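Local coordinates for protein RNA 2'-o-ribose methyltransferase (Thermus thermophilus, PDB 1IPA) that probably transfers a methyl group to the 2'-hydroxyl of a ribose in RNA, with an active site built round a deep trefoil knot, at residues E36-R39 with A40-G44; E60-Q63 with V64-A67; K86-R90 with D91-G95; R160-T163 with G164-S168. One frame throughout, in Å; residues are numbered along the deposited sequence.

Interaction 1. Residues E36-R39 with A40-G44; sequences EIER and ALQAG
Gln42 lies one helical turn beyond Glu38, and their side chains touch on the last turn of helix 34-42, which a Schellman motif closes at Gly44. The backbone first joins the pair: Gln42 N donates to Glu38 O at 2.9 Å, nearly along the C=O axis. From there the glutamine turns back over the turn behind it. Its CG sits beside its own backbone N (chi1 -78°) and the rest of the chain is extended, which sends the amide toward the N-terminal end of the helix. CB rests 3.5 Å from Arg39 O. CG passes Glu38 O at 3.6 Å, and at the tip NE2 comes to 3.2 Å from Glu38 CG. The amide and carboxylate planes stand 55° apart, so the two groups are turned against each other and not stacked. The main partner of the carboxylate is Arg35, which forms a salt bridge with Glu38 OE1. With an alanine in place of Glu38, the Arg35 guanidinium would probably lose this mate and the Gln42 amide its neighbour. Beyond Gln42, Ala43 N makes a weak bond to Arg39 O, and Gly44 N reaches Leu41 O at 3.1 Å. The positive phi of Gly44 (95°) would jam any CB against the carbonyl of Ala43. On the buried flank Ile37 faces strands 28-32, 47-53 and 96-101. There Leu41 CG packs 3.4 Å from Ile37 O, and Leu41 CD1 lies 4.3 Å from Ile37 CG2.

Interaction 2. Residues E60-Q63 with V64-A67; sequences EEQQ and VYAA
Val64 meets the carbonyl of Glu60 one turn back with both backbone and side chain. Its N donates to Glu60 O at 3.1 Å, while Val64 CG2 lies 3.2 Å from the same oxygen; the valine also packs on Ala34 of helix 34-42. Gln63, just before it, has CG in the crowded position between backbone N and carbonyl carbon (chi1 62°) and bends again at chi2. The amide thus folds over the helix, where NE2 adds a weak second bond to Glu60 O. Tyr65 N follows with a bond to Glu61 O, approaching from above the carbonyl plane. The tyrosine CB lies 3.1 Å from that same oxygen. Its ring swings outward, and CD1 meets Gln62 NE2 at 4.0 Å with amide and ring planes 45° apart. This is the last turn of helix 59-66, the helix of a beta-alpha-beta crossover between the parallel neighbours 47-53 and 75-79 in the eL30-like domain. The buried Glu61 hydrogen-bonds Gly95 N through OE1. Ala66 N then donates to Gln62 O at 2.9 Å, its CB 3.4 Å from that oxygen. Ala67, the first residue to leave helical angles, still gives its N to Gln63 O at 3.1 Å.

Interaction 3. Residues K86-R90 with D91-G95; sequences KLSVR and DNPAG
An ST turn at Ser88, in the loop from helix 81-87 to strand 96-101, brings the serine side chain against Pro93. Ser88 OG accepts from Arg90 N at 3.0 Å with a nearly straight bond (163°). With OG anti to the serine's own N (chi1 179°), the hydroxyl turns inward, to Arg90 N on its own arm and against Pro93 on the other. There Pro93 CB lies 3.3 Å from Ser88 OG, and the same carbon touches Ser88 CB. Ser88 OG also hydrogen-bonds OE2 of Glu32, at the end of strand 28-32, and that carboxylate further receives Val89 N and Ala94 N. Losing the hydroxyl to an alanine here is likely to leave Arg90 N without its acceptor, take one bond from Glu32 and open a gap beside Pro93. Arg90 runs extended along the returning arm. Its CB is 3.6 Å from Asn92 O and its CD 3.7 Å from the same oxygen. At the far end Ala94 CB lies over one face of the guanidinium, 3.9 Å from Arg90 NH1. Long, weak ion pairs lead from this guanidinium to Glu32 and Glu36. The two arms therefore touch by van der Waals contacts, and much of the polar grip on the loop comes from the Glu32 carboxylate between them.

Interaction 4. Residues R160-T163 with G164-S168; sequences RNST and GVVFS
The isopropyl group of Val166 packs against the Ser162 hydroxyl, both methyls touching the oxygen from one side: Ser162 OG is 3.5 Å from both Val166 CG1 and Val166 CG2. OG sits between the serine's own N and carbonyl carbon (chi1 76°), facing the backbone ahead. It takes a weak bond from Val166 N at 3.4 Å, and its single proton goes to one of, or is shared between, the carbonyls of Val158 and Ile159 behind it. Val166 sets CG2 over the centre of the Phe167 ring, 4.1 Å above its plane. Val165 comes at Ser162 through the carbonyl instead: its CB is 3.2 Å from Ser162 O, and its N donates to that oxygen at 3.0 Å from well above the carbonyl plane (60°). This bond closes a type I' turn in the SpoU methyltransferase domain, leading into the 3-10 segment 165-167. Thr163 takes a positive phi, ending helix 156-161 in a Schellman motif, and at Gly164 a CB would clash with Thr163 O. Thr163, Val165 and Val166 meet Arg135, Asp138 and Leu134 of helix 127-140; Phe167 reaches Ala40 of helix 34-42 in the eL30-like domain, and the chain runs on to strand 171-174.

Overall arrangement
Interactions 1 to 3 belong to the eL30-like domain, interaction 4 to the methyltransferase domain. Interaction 4 is the buried one, its centre about 5 Å from the centre of the chain; interaction 3 lies at the surface, and interactions 1 and 2 are half-sunk helix ends. These two pack side by side through Ile37 and Val64. Glu61 ties interaction 2 to Gly95 of interaction 3. Between the domains, Glu36 and Arg39 meet Thr163, Ala43 meets Phe167, and Arg90 touches Arg160. Helical backbone bonds dominate interactions 1 and 2, whereas a serine hydroxyl takes part in both interactions 3 and 4, in interaction 3 shared with a carboxylate, in interaction 4 beside the backbone bond of a tight turn.

Interaction 1. Residues E36-R39 with A40-G44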
ATOM      1  N   GLU A  36       3.130   2.607 -12.218  1.00 24.76           N
ATOM      2  CA  GLU A  36       2.488   3.338 -11.130  1.00 25.27           C
ATOM      3  C   GLU A  36       1.692   4.504 -11.716  1.00 24.67           C
ATOM      4  O   GLU A  36       0.547   4.724 -11.351  1.00 24.81           O
ATOM      5  CB  GLU A  36       3.524   3.877 -10.141  1.00 25.47           C
ATOM      6  CG  GLU A  36       4.247   2.815  -9.327  1.00 29.14           C
ATOM      7  CD  GLU A  36       5.094   1.891 -10.188  1.00 33.62           C
ATOM      8  OE1 GLU A  36       5.542   2.323 -11.275  1.00 33.43           O
ATOM      9  OE2 GLU A  36       5.322   0.737  -9.771  1.00 34.66           O
ATOM     10  N   ILE A  37       2.304   5.243 -12.636  1.00 25.12           N
ATOM     11  CA  ILE A  37       1.632   6.371 -13.269  1.00 24.79           C
ATOM     12  C   ILE A  37       0.366   5.906 -13.990  1.00 26.20           C
ATOM     13  O   ILE A  37      -0.681   6.552 -13.908  1.00 26.53           O
ATOM     14  CB  ILE A  37       2.566   7.081 -14.276  1.00 23.58           C
ATOM     15  CG1 ILE A  37       3.660   7.840 -13.520  1.00 20.67           C
ATOM     16  CG2 ILE A  37       1.771   8.009 -15.165  1.00 23.93           C
ATOM     17  CD1 ILE A  37       4.781   8.360 -14.392  1.00 16.12           C
ATOM     18  N   GLU A  38       0.449   4.775 -14.680  1.00 27.16           N
ATOM     19  CA  GLU A  38      -0.711   4.265 -15.400  1.00 28.58           C
ATOM     20  C   GLU A  38      -1.852   3.894 -14.468  1.00 28.52           C
ATOM     21  O   GLU A  38      -2.996   4.285 -14.697  1.00 27.75           O
ATOM     22  CB  GLU A  38      -0.340   3.053 -16.238  1.00 31.18           C
ATOM     23  CG  GLU A  38      -1.462   2.622 -17.147  1.00 39.06           C
ATOM     24  CD  GLU A  38      -1.102   1.404 -17.948  1.00 44.24           C
ATOM     25  OE1 GLU A  38      -0.792   0.372 -17.317  1.00 47.21           O
ATOM     26  OE2 GLU A  38      -1.126   1.481 -19.201  1.00 45.65           O
ATOM     27  N   ARG A  39      -1.546   3.136 -13.419  1.00 30.14           N
ATOM     28  CA  ARG A  39      -2.571   2.742 -12.458  1.00 31.45           C
ATOM     29  C   ARG A  39      -3.225   3.978 -11.851  1.00 31.20           C
ATOM     30  O   ARG A  39      -4.413   3.969 -11.541  1.00 32.81           O
ATOM     31  CB  ARG A  39      -1.969   1.887 -11.349  1.00 32.20           C
ATOM     32  CG  ARG A  39      -1.403   0.566 -11.825  1.00 38.34           C
ATOM     33  CD  ARG A  39      -0.532  -0.077 -10.742  1.00 43.72           C
ATOM     34  NE  ARG A  39       0.122  -1.299 -11.206  1.00 47.78           N
ATOM     35  CZ  ARG A  39      -0.516  -2.440 -11.439  1.00 49.98           C
ATOM     36  NH1 ARG A  39      -1.826  -2.515 -11.246  1.00 51.50           N
ATOM     37  NH2 ARG A  39       0.153  -3.503 -11.872  1.00 51.06           N
ATOM     38  N   ALA A  40      -2.450   5.046 -11.691  1.00 31.91           N
ATOM     39  CA  ALA A  40      -2.984   6.277 -11.124  1.00 32.26           C
ATOM     40  C   ALA A  40      -3.999   6.879 -12.087  1.00 31.41           C
ATOM     41  O   ALA A  40      -5.041   7.388 -11.671  1.00 32.54           O
ATOM     42  CB  ALA A  40      -1.857   7.265 -10.841  1.00 30.60           C
ATOM     43  N   LEU A  41      -3.690   6.809 -13.375  1.00 33.27           N
ATOM     44  CA  LEU A  41      -4.582   7.328 -14.406  1.00 34.07           C
ATOM     45  C   LEU A  41      -5.850   6.489 -14.421  1.00 35.40           C
ATOM     46  O   LEU A  41      -6.957   7.018 -14.523  1.00 36.62           O
ATOM     47  CB  LEU A  41      -3.889   7.277 -15.768  1.00 33.79           C
ATOM     48  CG  LEU A  41      -2.772   8.318 -15.900  1.00 33.52           C
ATOM     49  CD1 LEU A  41      -2.025   8.146 -17.224  1.00 32.08           C
ATOM     50  CD2 LEU A  41      -3.386   9.715 -15.789  1.00 31.81           C
ATOM     51  N   GLN A  42      -5.678   5.178 -14.305  1.00 36.54           N
ATOM     52  CA  GLN A  42      -6.799   4.253 -14.273  1.00 38.47           C
ATOM     53  C   GLN A  42      -7.691   4.471 -13.050  1.00 37.89           C
ATOM     54  O   GLN A  42      -8.854   4.072 -13.049  1.00 37.32           O
ATOM     55  CB  GLN A  42      -6.286   2.810 -14.290  1.00 41.18           C
ATOM     56  CG  GLN A  42      -5.847   2.350 -15.670  1.00 47.17           C
ATOM     57  CD  GLN A  42      -5.147   1.008 -15.651  1.00 51.84           C
ATOM     58  OE1 GLN A  42      -5.620   0.051 -15.031  1.00 55.33           O
ATOM     59  NE2 GLN A  42      -4.012   0.925 -16.343  1.00 54.16           N
ATOM     60  N   ALA A  43      -7.152   5.108 -12.014  1.00 36.72           N
ATOM     61  CA  ALA A  43      -7.917   5.359 -10.793  1.00 37.29           C
ATOM     62  C   ALA A  43      -8.576   6.733 -10.766  1.00 36.46           C
ATOM     63  O   ALA A  43      -9.273   7.068  -9.813  1.00 37.92           O
ATOM     64  CB  ALA A  43      -7.019   5.192  -9.560  1.00 36.32           C
ATOM     65  N   GLY A  44      -8.344   7.528 -11.801  1.00 36.65           N
ATOM     66  CA  GLY A  44      -8.944   8.848 -11.865  1.00 38.03           C
ATOM     67  C   GLY A  44      -8.077   9.991 -11.362  1.00 38.45           C
ATOM     68  O   GLY A  44      -8.530  11.136 -11.295  1.00 38.82           O
TER

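Interaction 2. Residues E60-Q63 with V64-A67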
ATOM      1  N   GLU A  60       7.707   0.304 -22.238  1.00 45.50           N
ATOM      2  CA  GLU A  60       6.567   0.517 -21.360  1.00 45.47           C
ATOM      3  C   GLU A  60       6.402   1.996 -21.042  1.00 43.66           C
ATOM      4  O   GLU A  60       5.305   2.539 -21.145  1.00 41.84           O
ATOM      5  CB  GLU A  60       6.727  -0.290 -20.070  1.00 46.94           C
ATOM      6  CG  GLU A  60       5.661   0.011 -19.030  1.00 50.28           C
ATOM      7  CD  GLU A  60       5.608  -1.023 -17.920  1.00 52.52           C
ATOM      8  OE1 GLU A  60       6.674  -1.569 -17.552  1.00 54.19           O
ATOM      9  OE2 GLU A  60       4.495  -1.280 -17.407  1.00 52.29           O
ATOM     10  N   GLU A  61       7.494   2.647 -20.662  1.00 42.39           N
ATOM     11  CA  GLU A  61       7.447   4.068 -20.354  1.00 43.60           C
ATOM     12  C   GLU A  61       7.010   4.860 -21.580  1.00 44.10           C
ATOM     13  O   GLU A  61       6.417   5.930 -21.465  1.00 43.09           O
ATOM     14  CB  GLU A  61       8.819   4.550 -19.887  1.00 42.17           C
ATOM     15  CG  GLU A  61       9.122   4.193 -18.456  1.00 43.22           C
ATOM     16  CD  GLU A  61      10.579   4.386 -18.109  1.00 42.79           C
ATOM     17  OE1 GLU A  61      10.918   4.344 -16.913  1.00 42.90           O
ATOM     18  OE2 GLU A  61      11.391   4.572 -19.035  1.00 45.18           O
ATOM     19  N   GLN A  62       7.299   4.315 -22.757  1.00 46.99           N
ATOM     20  CA  GLN A  62       6.945   4.966 -24.009  1.00 49.61           C
ATOM     21  C   GLN A  62       5.441   4.896 -24.291  1.00 49.77           C
ATOM     22  O   GLN A  62       4.846   5.874 -24.751  1.00 50.81           O
ATOM     23  CB  GLN A  62       7.725   4.328 -25.166  1.00 51.74           C
ATOM     24  CG  GLN A  62       7.808   5.195 -26.416  1.00 54.72           C
ATOM     25  CD  GLN A  62       8.590   6.486 -26.186  1.00 57.94           C
ATOM     26  OE1 GLN A  62       9.761   6.459 -25.785  1.00 58.61           O
ATOM     27  NE2 GLN A  62       7.946   7.625 -26.443  1.00 57.06           N
ATOM     28  N   GLN A  63       4.821   3.751 -24.020  1.00 49.29           N
ATOM     29  CA  GLN A  63       3.389   3.626 -24.260  1.00 50.35           C
ATOM     30  C   GLN A  63       2.583   4.386 -23.213  1.00 50.65           C
ATOM     31  O   GLN A  63       1.464   4.817 -23.487  1.00 50.06           O
ATOM     32  CB  GLN A  63       2.957   2.151 -24.324  1.00 50.21           C
ATOM     33  CG  GLN A  63       3.169   1.311 -23.067  1.00 53.54           C
ATOM     34  CD  GLN A  63       2.005   1.379 -22.084  1.00 53.03           C
ATOM     35  OE1 GLN A  63       0.852   1.555 -22.474  1.00 53.35           O
ATOM     36  NE2 GLN A  63       2.305   1.212 -20.803  1.00 54.60           N
ATOM     37  N   VAL A  64       3.144   4.555 -22.018  1.00 51.15           N
ATOM     38  CA  VAL A  64       2.452   5.305 -20.976  1.00 52.70           C
ATOM     39  C   VAL A  64       2.570   6.777 -21.344  1.00 53.38           C
ATOM     40  O   VAL A  64       1.614   7.538 -21.212  1.00 52.13           O
ATOM     41  CB  VAL A  64       3.078   5.103 -19.578  1.00 52.00           C
ATOM     42  CG1 VAL A  64       2.342   5.961 -18.557  1.00 50.45           C
ATOM     43  CG2 VAL A  64       2.995   3.648 -19.176  1.00 52.90           C
ATOM     44  N   TYR A  65       3.755   7.161 -21.812  1.00 55.85           N
ATOM     45  CA  TYR A  65       4.023   8.533 -22.221  1.00 59.71           C
ATOM     46  C   TYR A  65       3.082   8.892 -23.365  1.00 60.54           C
ATOM     47  O   TYR A  65       2.515   9.985 -23.401  1.00 61.15           O
ATOM     48  CB  TYR A  65       5.473   8.668 -22.694  1.00 62.56           C
ATOM     49  CG  TYR A  65       5.903  10.082 -23.043  1.00 66.79           C
ATOM     50  CD1 TYR A  65       7.137  10.322 -23.655  1.00 68.28           C
ATOM     51  CD2 TYR A  65       5.094  11.183 -22.744  1.00 67.67           C
ATOM     52  CE1 TYR A  65       7.556  11.618 -23.959  1.00 69.50           C
ATOM     53  CE2 TYR A  65       5.502  12.484 -23.043  1.00 69.68           C
ATOM     54  CZ  TYR A  65       6.734  12.693 -23.649  1.00 70.37           C
ATOM     55  OH  TYR A  65       7.150  13.974 -23.934  1.00 71.67           O
ATOM     56  N   ALA A  66       2.920   7.963 -24.299  1.00 61.15           N
ATOM     57  CA  ALA A  66       2.040   8.182 -25.435  1.00 62.75           C
ATOM     58  C   ALA A  66       0.611   8.447 -24.969  1.00 63.42           C
ATOM     59  O   ALA A  66      -0.022   9.409 -25.399  1.00 63.48           O
ATOM     60  CB  ALA A  66       2.068   6.971 -26.355  1.00 62.57           C
ATOM     61  N   ALA A  67       0.117   7.596 -24.075  1.00 64.90           N
ATOM     62  CA  ALA A  67      -1.243   7.714 -23.559  1.00 67.41           C
ATOM     63  C   ALA A  67      -1.446   8.837 -22.545  1.00 69.41           C
ATOM     64  O   ALA A  67      -1.983   8.607 -21.458  1.00 70.16           O
ATOM     65  CB  ALA A  67      -1.676   6.389 -22.945  1.00 67.03           C
TER

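Interaction 3. Residues K86-R90 with D91-G95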
ATOM      1  N   LYS A  86      17.082  12.874  -7.981  1.00 34.50           N
ATOM      2  CA  LYS A  86      16.765  13.788  -6.890  1.00 35.70           C
ATOM      3  C   LYS A  86      15.313  13.614  -6.456  1.00 34.86           C
ATOM      4  O   LYS A  86      14.993  13.752  -5.278  1.00 34.87           O
ATOM      5  CB  LYS A  86      16.993  15.238  -7.331  1.00 38.55           C
ATOM      6  CG  LYS A  86      16.887  16.264  -6.209  1.00 39.91           C
ATOM      7  CD  LYS A  86      17.997  16.082  -5.183  1.00 43.06           C
ATOM      8  CE  LYS A  86      18.126  17.315  -4.291  1.00 47.34           C
ATOM      9  NZ  LYS A  86      19.320  17.275  -3.384  1.00 48.50           N
ATOM     10  N   LEU A  87      14.441  13.322  -7.422  1.00 33.84           N
ATOM     11  CA  LEU A  87      13.021  13.121  -7.161  1.00 32.23           C
ATOM     12  C   LEU A  87      12.696  11.644  -6.913  1.00 33.37           C
ATOM     13  O   LEU A  87      11.576  11.305  -6.542  1.00 31.10           O
ATOM     14  CB  LEU A  87      12.184  13.608  -8.349  1.00 29.84           C
ATOM     15  CG  LEU A  87      11.997  15.097  -8.690  1.00 30.78           C
ATOM     16  CD1 LEU A  87      12.177  15.970  -7.447  1.00 29.42           C
ATOM     17  CD2 LEU A  87      12.964  15.494  -9.759  1.00 30.70           C
ATOM     18  N   SER A  88      13.687  10.780  -7.120  1.00 33.48           N
ATOM     19  CA  SER A  88      13.518   9.340  -6.976  1.00 33.09           C
ATOM     20  C   SER A  88      13.701   8.777  -5.573  1.00 34.13           C
ATOM     21  O   SER A  88      14.387   9.356  -4.729  1.00 34.98           O
ATOM     22  CB  SER A  88      14.476   8.616  -7.930  1.00 33.36           C
ATOM     23  OG  SER A  88      14.361   7.207  -7.813  1.00 31.51           O
ATOM     24  N   VAL A  89      13.084   7.625  -5.341  1.00 34.03           N
ATOM     25  CA  VAL A  89      13.180   6.958  -4.056  1.00 35.46           C
ATOM     26  C   VAL A  89      13.696   5.538  -4.301  1.00 36.94           C
ATOM     27  O   VAL A  89      13.574   4.668  -3.448  1.00 39.05           O
ATOM     28  CB  VAL A  89      11.799   6.933  -3.348  1.00 34.76           C
ATOM     29  CG1 VAL A  89      10.892   5.901  -3.973  1.00 32.15           C
ATOM     30  CG2 VAL A  89      11.975   6.686  -1.883  1.00 37.21           C
ATOM     31  N   ARG A  90      14.282   5.331  -5.479  1.00 37.72           N
ATOM     32  CA  ARG A  90      14.833   4.037  -5.885  1.00 39.34           C
ATOM     33  C   ARG A  90      16.346   4.132  -6.069  1.00 42.07           C
ATOM     34  O   ARG A  90      16.896   5.229  -6.152  1.00 41.60           O
ATOM     35  CB  ARG A  90      14.248   3.610  -7.229  1.00 37.52           C
ATOM     36  CG  ARG A  90      12.782   3.877  -7.402  1.00 37.87           C
ATOM     37  CD  ARG A  90      12.358   3.474  -8.792  1.00 35.90           C
ATOM     38  NE  ARG A  90      10.910   3.442  -8.924  1.00 35.81           N
ATOM     39  CZ  ARG A  90      10.278   2.940  -9.975  1.00 37.49           C
ATOM     40  NH1 ARG A  90      10.980   2.436 -10.977  1.00 36.53           N
ATOM     41  NH2 ARG A  90       8.949   2.930 -10.017  1.00 38.65           N
ATOM     42  N   ASP A  91      17.016   2.982  -6.149  1.00 44.82           N
ATOM     43  CA  ASP A  91      18.459   2.972  -6.371  1.00 46.51           C
ATOM     44  C   ASP A  91      18.679   3.504  -7.780  1.00 46.69           C
ATOM     45  O   ASP A  91      19.540   4.353  -8.006  1.00 47.25           O
ATOM     46  CB  ASP A  91      19.025   1.556  -6.250  1.00 49.21           C
ATOM     47  CG  ASP A  91      19.002   1.039  -4.822  1.00 51.84           C
ATOM     48  OD1 ASP A  91      19.566   1.717  -3.935  1.00 51.66           O
ATOM     49  OD2 ASP A  91      18.424  -0.046  -4.588  1.00 53.62           O
ATOM     50  N   ASN A  92      17.880   2.997  -8.717  1.00 46.26           N
ATOM     51  CA  ASN A  92      17.924   3.423 -10.115  1.00 45.69           C
ATOM     52  C   ASN A  92      16.541   3.984 -10.467  1.00 44.75           C
ATOM     53  O   ASN A  92      15.565   3.234 -10.582  1.00 44.61           O
ATOM     54  CB  ASN A  92      18.243   2.245 -11.038  1.00 47.88           C
ATOM     55  CG  ASN A  92      19.568   1.591 -10.712  1.00 50.87           C
ATOM     56  OD1 ASN A  92      19.669   0.798  -9.772  1.00 53.23           O
ATOM     57  ND2 ASN A  92      20.598   1.927 -11.481  1.00 50.82           N
ATOM     58  N   PRO A  93      16.445   5.312 -10.639  1.00 41.18           N
ATOM     59  CA  PRO A  93      15.199   6.009 -10.971  1.00 39.38           C
ATOM     60  C   PRO A  93      14.556   5.676 -12.315  1.00 37.70           C
ATOM     61  O   PRO A  93      15.234   5.311 -13.273  1.00 38.19           O
ATOM     62  CB  PRO A  93      15.598   7.478 -10.873  1.00 40.56           C
ATOM     63  CG  PRO A  93      17.033   7.459 -11.285  1.00 40.78           C
ATOM     64  CD  PRO A  93      17.558   6.268 -10.524  1.00 41.24           C
ATOM     65  N   ALA A  94      13.233   5.801 -12.371  1.00 35.82           N
ATOM     66  CA  ALA A  94      12.497   5.546 -13.599  1.00 33.82           C
ATOM     67  C   ALA A  94      12.827   6.671 -14.569  1.00 33.75           C
ATOM     68  O   ALA A  94      13.446   7.665 -14.191  1.00 31.30           O
ATOM     69  CB  ALA A  94      11.014   5.518 -13.326  1.00 33.93           C
ATOM     70  N   GLY A  95      12.420   6.514 -15.822  1.00 33.10           N
ATOM     71  CA  GLY A  95      12.701   7.543 -16.804  1.00 35.02           C
ATOM     72  C   GLY A  95      11.504   8.457 -16.931  1.00 34.76           C
ATOM     73  O   GLY A  95      11.546   9.470 -17.630  1.00 35.75           O
TER

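Interaction 4. Residues R160-T163 with G164-S168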
ATOM      1  N   ARG A 160       5.720   3.022  -4.329  1.00 23.35           N
ATOM      2  CA  ARG A 160       6.617   2.071  -4.977  1.00 25.75           C
ATOM      3  C   ARG A 160       6.439   0.643  -4.449  1.00 24.80           C
ATOM      4  O   ARG A 160       6.291  -0.282  -5.227  1.00 24.84           O
ATOM      5  CB  ARG A 160       8.093   2.457  -4.812  1.00 29.36           C
ATOM      6  CG  ARG A 160       8.982   1.610  -5.730  1.00 35.64           C
ATOM      7  CD  ARG A 160      10.400   1.358  -5.236  1.00 40.73           C
ATOM      8  NE  ARG A 160      11.185   0.676  -6.276  1.00 44.94           N
ATOM      9  CZ  ARG A 160      12.448   0.269  -6.140  1.00 47.93           C
ATOM     10  NH1 ARG A 160      13.105   0.463  -4.999  1.00 45.61           N
ATOM     11  NH2 ARG A 160      13.063  -0.331  -7.157  1.00 48.00           N
ATOM     12  N   ASN A 161       6.452   0.460  -3.132  1.00 24.82           N
ATOM     13  CA  ASN A 161       6.313  -0.888  -2.577  1.00 25.67           C
ATOM     14  C   ASN A 161       4.969  -1.551  -2.822  1.00 25.55           C
ATOM     15  O   ASN A 161       4.852  -2.768  -2.703  1.00 24.50           O
ATOM     16  CB  ASN A 161       6.638  -0.891  -1.086  1.00 24.66           C
ATOM     17  CG  ASN A 161       8.124  -0.759  -0.827  1.00 28.27           C
ATOM     18  OD1 ASN A 161       8.834  -0.111  -1.589  1.00 31.95           O
ATOM     19  ND2 ASN A 161       8.601  -1.368   0.250  1.00 31.39           N
ATOM     20  N   SER A 162       3.959  -0.758  -3.169  1.00 23.45           N
ATOM     21  CA  SER A 162       2.642  -1.313  -3.459  1.00 24.77           C
ATOM     22  C   SER A 162       2.499  -1.434  -4.964  1.00 24.99           C
ATOM     23  O   SER A 162       1.474  -1.894  -5.458  1.00 26.57           O
ATOM     24  CB  SER A 162       1.533  -0.381  -2.960  1.00 25.77           C
ATOM     25  OG  SER A 162       1.389   0.744  -3.821  1.00 24.21           O
ATOM     26  N   THR A 163       3.532  -1.004  -5.683  1.00 25.30           N
ATOM     27  CA  THR A 163       3.524  -0.980  -7.140  1.00 25.37           C
ATOM     28  C   THR A 163       2.284  -0.246  -7.673  1.00 24.15           C
ATOM     29  O   THR A 163       1.726  -0.627  -8.684  1.00 24.89           O
ATOM     30  CB  THR A 163       3.600  -2.409  -7.756  1.00 26.71           C
ATOM     31  OG1 THR A 163       2.528  -3.220  -7.261  1.00 28.19           O
ATOM     32  CG2 THR A 163       4.928  -3.059  -7.402  1.00 26.94           C
ATOM     33  N   GLY A 164       1.857   0.803  -6.973  1.00 24.01           N
ATOM     34  CA  GLY A 164       0.716   1.588  -7.415  1.00 24.61           C
ATOM     35  C   GLY A 164      -0.663   1.113  -6.988  1.00 26.64           C
ATOM     36  O   GLY A 164      -1.668   1.795  -7.221  1.00 26.72           O
ATOM     37  N   VAL A 165      -0.714  -0.057  -6.359  1.00 26.43           N
ATOM     38  CA  VAL A 165      -1.964  -0.642  -5.890  1.00 25.30           C
ATOM     39  C   VAL A 165      -2.703   0.245  -4.883  1.00 25.74           C
ATOM     40  O   VAL A 165      -3.916   0.112  -4.723  1.00 25.55           O
ATOM     41  CB  VAL A 165      -1.696  -2.058  -5.292  1.00 25.52           C
ATOM     42  CG1 VAL A 165      -2.759  -2.440  -4.297  1.00 25.80           C
ATOM     43  CG2 VAL A 165      -1.644  -3.083  -6.426  1.00 22.55           C
ATOM     44  N   VAL A 166      -1.978   1.151  -4.221  1.00 24.56           N
ATOM     45  CA  VAL A 166      -2.591   2.055  -3.241  1.00 26.97           C
ATOM     46  C   VAL A 166      -3.665   2.960  -3.829  1.00 27.58           C
ATOM     47  O   VAL A 166      -4.536   3.439  -3.106  1.00 27.54           O
ATOM     48  CB  VAL A 166      -1.561   2.989  -2.565  1.00 27.02           C
ATOM     49  CG1 VAL A 166      -0.775   2.232  -1.552  1.00 29.44           C
ATOM     50  CG2 VAL A 166      -0.631   3.604  -3.609  1.00 24.85           C
ATOM     51  N   PHE A 167      -3.586   3.204  -5.134  1.00 26.88           N
ATOM     52  CA  PHE A 167      -4.543   4.067  -5.819  1.00 27.81           C
ATOM     53  C   PHE A 167      -5.909   3.408  -6.007  1.00 28.51           C
ATOM     54  O   PHE A 167      -6.867   4.075  -6.391  1.00 28.61           O
ATOM     55  CB  PHE A 167      -3.998   4.473  -7.200  1.00 25.39           C
ATOM     56  CG  PHE A 167      -2.670   5.175  -7.148  1.00 22.86           C
ATOM     57  CD1 PHE A 167      -1.627   4.770  -7.973  1.00 19.50           C
ATOM     58  CD2 PHE A 167      -2.454   6.225  -6.264  1.00 21.39           C
ATOM     59  CE1 PHE A 167      -0.396   5.392  -7.916  1.00 16.11           C
ATOM     60  CE2 PHE A 167      -1.214   6.859  -6.200  1.00 19.67           C
ATOM     61  CZ  PHE A 167      -0.188   6.442  -7.023  1.00 17.34           C
ATOM     62  N   SER A 168      -6.002   2.112  -5.728  1.00 29.77           N
ATOM     63  CA  SER A 168      -7.254   1.388  -5.926  1.00 31.76           C
ATOM     64  C   SER A 168      -7.738   0.475  -4.783  1.00 32.27           C
ATOM     65  O   SER A 168      -8.936   0.228  -4.662  1.00 33.94           O
ATOM     66  CB  SER A 168      -7.150   0.575  -7.221  1.00 32.25           C
ATOM     67  OG  SER A 168      -5.985  -0.239  -7.224  1.00 33.53           O
TER